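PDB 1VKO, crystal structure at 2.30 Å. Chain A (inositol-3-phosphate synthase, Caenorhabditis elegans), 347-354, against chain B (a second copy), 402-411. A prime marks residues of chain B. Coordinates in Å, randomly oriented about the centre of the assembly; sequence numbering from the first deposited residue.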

ATOM      1  N   PRO A 347      10.914   9.756  13.954  1.00 36.73           N
ATOM      2  CA  PRO A 347      10.104   8.533  13.951  1.00 37.34           C
ATOM      3  C   PRO A 347       9.319   8.426  15.256  1.00 40.71           C
ATOM      4  O   PRO A 347       9.899   8.547  16.335  1.00 43.22           O
ATOM      5  N   GLU A 348       8.006   8.233  15.153  1.00 41.54           N
ATOM      6  CA  GLU A 348       7.125   8.204  16.322  1.00 43.86           C
ATOM      7  C   GLU A 348       6.550   6.800  16.570  1.00 42.91           C
ATOM      8  O   GLU A 348       6.203   6.426  17.708  1.00 43.73           O
ATOM      9  N   SER A 349       6.452   6.052  15.478  1.00 40.04           N
ATOM     10  CA  SER A 349       5.754   4.801  15.422  1.00 38.94           C
ATOM     11  C   SER A 349       6.376   3.992  14.280  1.00 38.18           C
ATOM     12  O   SER A 349       6.451   4.468  13.141  1.00 41.57           O
ATOM     13  N   ILE A 350       6.859   2.790  14.584  1.00 35.65           N
ATOM     14  CA  ILE A 350       7.335   1.865  13.539  1.00 34.24           C
ATOM     15  C   ILE A 350       6.619   0.520  13.705  1.00 33.76           C
ATOM     16  O   ILE A 350       6.806  -0.160  14.699  1.00 31.83           O
ATOM     17  N   VAL A 351       5.780   0.147  12.745  1.00 34.18           N
ATOM     18  CA  VAL A 351       5.114  -1.156  12.818  1.00 35.17           C
ATOM     19  C   VAL A 351       5.492  -2.009  11.611  1.00 35.79           C
ATOM     20  O   VAL A 351       5.313  -1.575  10.456  1.00 34.70           O
ATOM     21  N   SER A 352       6.010  -3.209  11.905  1.00 36.36           N
ATOM     22  CA  SER A 352       6.564  -4.159  10.892  1.00 38.51           C
ATOM     23  C   SER A 352       5.927  -5.551  10.927  1.00 39.62           C
ATOM     24  O   SER A 352       6.334  -6.408  11.728  1.00 41.10           O
ATOM     25  N   TYR A 353       4.940  -5.767  10.050  1.00 38.85           N
ATOM     26  CA  TYR A 353       4.358  -7.086   9.837  1.00 37.62           C
ATOM     27  C   TYR A 353       5.127  -7.920   8.797  1.00 37.62           C
ATOM     28  O   TYR A 353       5.747  -7.389   7.864  1.00 36.38           O
ATOM     29  N   ASN A 354       5.092  -9.236   8.984  1.00 36.97           N
ATOM     30  CA  ASN A 354       5.761 -10.178   8.076  1.00 34.48           C
ATOM     31  C   ASN A 354       4.965 -11.465   8.030  1.00 32.18           C
ATOM     32  O   ASN A 354       4.500 -11.940   9.087  1.00 31.28           O
TER
ATOM     33  N   VAL B 402      -5.225 -13.538  11.173  1.00 35.18           N
ATOM     34  CA  VAL B 402      -5.763 -12.318  11.783  1.00 31.38           C
ATOM     35  C   VAL B 402      -4.861 -11.849  12.943  1.00 34.26           C
ATOM     36  O   VAL B 402      -4.762 -12.531  13.977  1.00 35.23           O
ATOM     37  N   VAL B 403      -4.228 -10.676  12.780  1.00 33.76           N
ATOM     38  CA  VAL B 403      -3.360 -10.092  13.837  1.00 33.88           C
ATOM     39  C   VAL B 403      -3.933  -8.787  14.438  1.00 31.88           C
ATOM     40  O   VAL B 403      -4.426  -7.935  13.695  1.00 30.84           O
ATOM     41  N   ILE B 404      -3.883  -8.651  15.762  1.00 32.05           N
ATOM     42  CA  ILE B 404      -4.136  -7.342  16.414  1.00 34.55           C
ATOM     43  C   ILE B 404      -3.015  -6.992  17.362  1.00 37.26           C
ATOM     44  O   ILE B 404      -2.636  -7.793  18.248  1.00 34.92           O
ATOM     45  N   LYS B 405      -2.508  -5.768  17.186  1.00 41.50           N
ATOM     46  CA  LYS B 405      -1.392  -5.255  17.976  1.00 41.93           C
ATOM     47  C   LYS B 405      -1.670  -3.957  18.727  1.00 43.56           C
ATOM     48  O   LYS B 405      -2.387  -3.067  18.251  1.00 43.30           O
ATOM     49  N   TYR B 406      -1.131  -3.870  19.936  1.00 44.09           N
ATOM     50  CA  TYR B 406      -1.306  -2.664  20.705  1.00 46.88           C
ATOM     51  C   TYR B 406      -0.154  -1.692  20.417  1.00 47.53           C
ATOM     52  O   TYR B 406       0.994  -1.941  20.813  1.00 47.93           O
ATOM     53  N   VAL B 407      -0.485  -0.611  19.702  1.00 46.19           N
ATOM     54  CA  VAL B 407       0.458   0.455  19.339  1.00 46.27           C
ATOM     55  C   VAL B 407      -0.119   1.777  19.858  1.00 45.00           C
ATOM     56  O   VAL B 407      -1.014   2.364  19.226  1.00 42.40           O
ATOM     57  N   PRO B 408       0.346   2.213  21.036  1.00 44.09           N
ATOM     58  CA  PRO B 408      -0.175   3.441  21.671  1.00 42.23           C
ATOM     59  C   PRO B 408      -0.277   4.645  20.726  1.00 40.16           C
ATOM     60  O   PRO B 408      -1.288   5.341  20.747  1.00 37.06           O
ATOM     61  N   TYR B 409       0.726   4.847  19.871  1.00 40.26           N
ATOM     62  CA  TYR B 409       0.830   6.091  19.089  1.00 41.74           C
ATOM     63  C   TYR B 409      -0.390   6.458  18.202  1.00 41.79           C
ATOM     64  O   TYR B 409      -0.851   7.611  18.199  1.00 40.88           O
ATOM     65  N   VAL B 410      -0.893   5.477  17.449  1.00 40.77           N
ATOM     66  CA  VAL B 410      -2.046   5.681  16.556  1.00 37.07           C
ATOM     67  C   VAL B 410      -3.382   5.886  17.327  1.00 37.01           C
ATOM     68  O   VAL B 410      -4.365   6.370  16.760  1.00 38.29           O
ATOM     69  N   ALA B 411      -3.398   5.519  18.610  1.00 35.65           N
ATOM     70  CA  ALA B 411      -4.550   5.728  19.512  1.00 35.83           C
ATOM     71  C   ALA B 411      -5.868   5.095  18.994  1.00 38.30           C
ATOM     72  O   ALA B 411      -5.924   3.870  18.729  1.00 39.11           O
TER

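Side chains of two protein copies can pack without hydrogen bonds between them, and this pair of stretches, which has none across it, is a worked example. Along the strand of chain A, Glu348, Ser349, Val351 and Tyr353 direct their CA-to-CB bonds toward the second copy, while Ile350 points away. From chain B, Val403′, Lys405′, Val407′ and Tyr409′ answer in the same way, whereas Ile404′ points away.

The most distinctive interaction is CH-pi. Glu348 (chi1 m, chi2 m) lays its CB over one face of the Tyr409′ ring, 3.6 Å from the centroid and 20° off the normal. Tyr409′, with chi1 t, thus meets the aliphatic base of an acidic side chain, whose carboxylate oxygens find hydrogen bonds outside the two stretches.

Apolar contacts continue down the strand. Val351 and Val407′, both t, meet methyl to methyl, CG2 to CG2 at 3.7 Å. Farther along, Tyr353 (m) approaches Val403′ (t) more loosely, its CE1 lying 4.3 Å from CG1 of the valine.

The remaining contacts set a polar atom against carbon. Ser349, chi1 t, places OG 3.4 Å from Val407′ CG1 and 3.6 Å from Tyr409′ CB, contacts of packing alone. The end of the Lys405′ side chain leads away from chain A; Tyr353 OH lies 4.4 Å from Lys405′ CB.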

ATOM      1  CB  PRO A 347      11.143   7.416  13.892  1.00 37.06           C
ATOM      2  CG  PRO A 347      12.343   8.056  13.209  1.00 37.82           C
ATOM      3  CD  PRO A 347      12.339   9.485  13.684  1.00 37.86           C
ATOM      4  CB  GLU A 348       5.965   9.180  16.111  1.00 43.60           C
ATOM      5  CG  GLU A 348       6.365  10.629  15.963  1.00 46.13           C
ATOM      6  CD  GLU A 348       6.661  11.300  17.290  1.00 44.87           C
ATOM      7  OE1 GLU A 348       7.227  10.665  18.206  1.00 48.45           O
ATOM      8  OE2 GLU A 348       6.323  12.478  17.410  1.00 44.56           O
ATOM      9  CB  SER A 349       4.263   5.071  15.158  1.00 37.61           C
ATOM     10  OG  SER A 349       3.448   4.014  15.639  1.00 41.72           O
ATOM     11  CB  ILE A 350       8.898   1.668  13.552  1.00 32.76           C
ATOM     12  CG1 ILE A 350       9.662   2.998  13.385  1.00 26.53           C
ATOM     13  CG2 ILE A 350       9.335   0.714  12.426  1.00 28.50           C
ATOM     14  CD1 ILE A 350      11.171   2.829  13.400  1.00 25.42           C
ATOM     15  CB  VAL A 351       3.579  -1.048  12.981  1.00 35.65           C
ATOM     16  CG1 VAL A 351       2.948  -2.479  13.064  1.00 31.47           C
ATOM     17  CG2 VAL A 351       3.227  -0.176  14.200  1.00 29.78           C
ATOM     18  CB  SER A 352       8.086  -4.318  11.039  1.00 35.87           C
ATOM     19  OG  SER A 352       8.734  -3.087  10.818  1.00 35.67           O
ATOM     20  CB  TYR A 353       2.911  -6.945   9.401  1.00 38.70           C
ATOM     21  CG  TYR A 353       2.077  -6.108  10.323  1.00 32.96           C
ATOM     22  CD1 TYR A 353       1.799  -6.535  11.631  1.00 39.73           C
ATOM     23  CD2 TYR A 353       1.540  -4.896   9.892  1.00 30.22           C
ATOM     24  CE1 TYR A 353       0.991  -5.756  12.503  1.00 35.61           C
ATOM     25  CE2 TYR A 353       0.749  -4.114  10.744  1.00 31.54           C
ATOM     26  CZ  TYR A 353       0.468  -4.551  12.049  1.00 38.68           C
ATOM     27  OH  TYR A 353      -0.339  -3.779  12.901  1.00 35.85           O
ATOM     28  CB  ASN A 354       7.184 -10.515   8.552  1.00 36.81           C
ATOM     29  CG  ASN A 354       8.068  -9.285   8.685  1.00 39.69           C
ATOM     30  OD1 ASN A 354       8.760  -8.913   7.740  1.00 43.90           O
ATOM     31  ND2 ASN A 354       8.039  -8.640   9.864  1.00 45.00           N
TER
ATOM     32  CB  VAL B 402      -7.219 -12.485  12.335  1.00 32.78           C
ATOM     33  CG1 VAL B 402      -7.642 -11.204  13.105  1.00 20.77           C
ATOM     34  CG2 VAL B 402      -8.286 -12.792  11.227  1.00 26.46           C
ATOM     35  CB  VAL B 403      -1.938  -9.812  13.338  1.00 30.67           C
ATOM     36  CG1 VAL B 403      -1.163  -9.005  14.402  1.00 33.88           C
ATOM     37  CG2 VAL B 403      -1.236 -11.104  13.039  1.00 39.67           C
ATOM     38  CB  ILE B 404      -5.461  -7.276  17.183  1.00 34.76           C
ATOM     39  CG1 ILE B 404      -6.649  -7.684  16.296  1.00 36.90           C
ATOM     40  CG2 ILE B 404      -5.648  -5.865  17.797  1.00 35.75           C
ATOM     41  CD1 ILE B 404      -7.893  -8.102  17.095  1.00 31.03           C
ATOM     42  CB  LYS B 405      -0.128  -5.179  17.106  1.00 44.49           C
ATOM     43  CG  LYS B 405       0.704  -6.456  17.188  1.00 44.66           C
ATOM     44  CD  LYS B 405       1.372  -6.500  18.580  1.00 53.16           C
ATOM     45  CE  LYS B 405       2.502  -7.521  18.690  1.00 56.36           C
ATOM     46  NZ  LYS B 405       2.182  -8.593  19.672  1.00 50.79           N
ATOM     47  CB  TYR B 406      -1.446  -2.968  22.203  1.00 46.59           C
ATOM     48  CG  TYR B 406      -1.584  -1.734  23.054  1.00 44.49           C
ATOM     49  CD1 TYR B 406      -2.486  -0.718  22.711  1.00 50.34           C
ATOM     50  CD2 TYR B 406      -0.820  -1.576  24.210  1.00 47.12           C
ATOM     51  CE1 TYR B 406      -2.606   0.424  23.486  1.00 42.50           C
ATOM     52  CE2 TYR B 406      -0.940  -0.452  24.989  1.00 43.58           C
ATOM     53  CZ  TYR B 406      -1.829   0.548  24.625  1.00 46.64           C
ATOM     54  OH  TYR B 406      -1.947   1.667  25.416  1.00 46.14           O
ATOM     55  CB  VAL B 407       0.706   0.522  17.804  1.00 47.44           C
ATOM     56  CG1 VAL B 407       1.609   1.736  17.430  1.00 46.33           C
ATOM     57  CG2 VAL B 407       1.289  -0.806  17.285  1.00 45.28           C
ATOM     58  CB  PRO B 408       0.814   3.694  22.815  1.00 40.73           C
ATOM     59  CG  PRO B 408       1.233   2.293  23.214  1.00 45.29           C
ATOM     60  CD  PRO B 408       1.353   1.535  21.883  1.00 43.97           C
ATOM     61  CB  TYR B 409       2.136   6.132  18.268  1.00 40.51           C
ATOM     62  CG  TYR B 409       2.383   7.509  17.710  1.00 42.71           C
ATOM     63  CD1 TYR B 409       2.837   8.562  18.544  1.00 36.71           C
ATOM     64  CD2 TYR B 409       2.122   7.787  16.365  1.00 41.96           C
ATOM     65  CE1 TYR B 409       3.039   9.831  18.037  1.00 35.09           C
ATOM     66  CE2 TYR B 409       2.304   9.065  15.848  1.00 41.08           C
ATOM     67  CZ  TYR B 409       2.763  10.077  16.683  1.00 41.13           C
ATOM     68  OH  TYR B 409       2.958  11.322  16.151  1.00 42.27           O
ATOM     69  CB  VAL B 410      -2.136   4.564  15.458  1.00 34.63           C
ATOM     70  CG1 VAL B 410      -0.765   4.355  14.788  1.00 33.13           C
ATOM     71  CG2 VAL B 410      -2.646   3.251  16.019  1.00 23.13           C
ATOM     72  CB  ALA B 411      -4.703   7.235  19.841  1.00 33.49           C
TER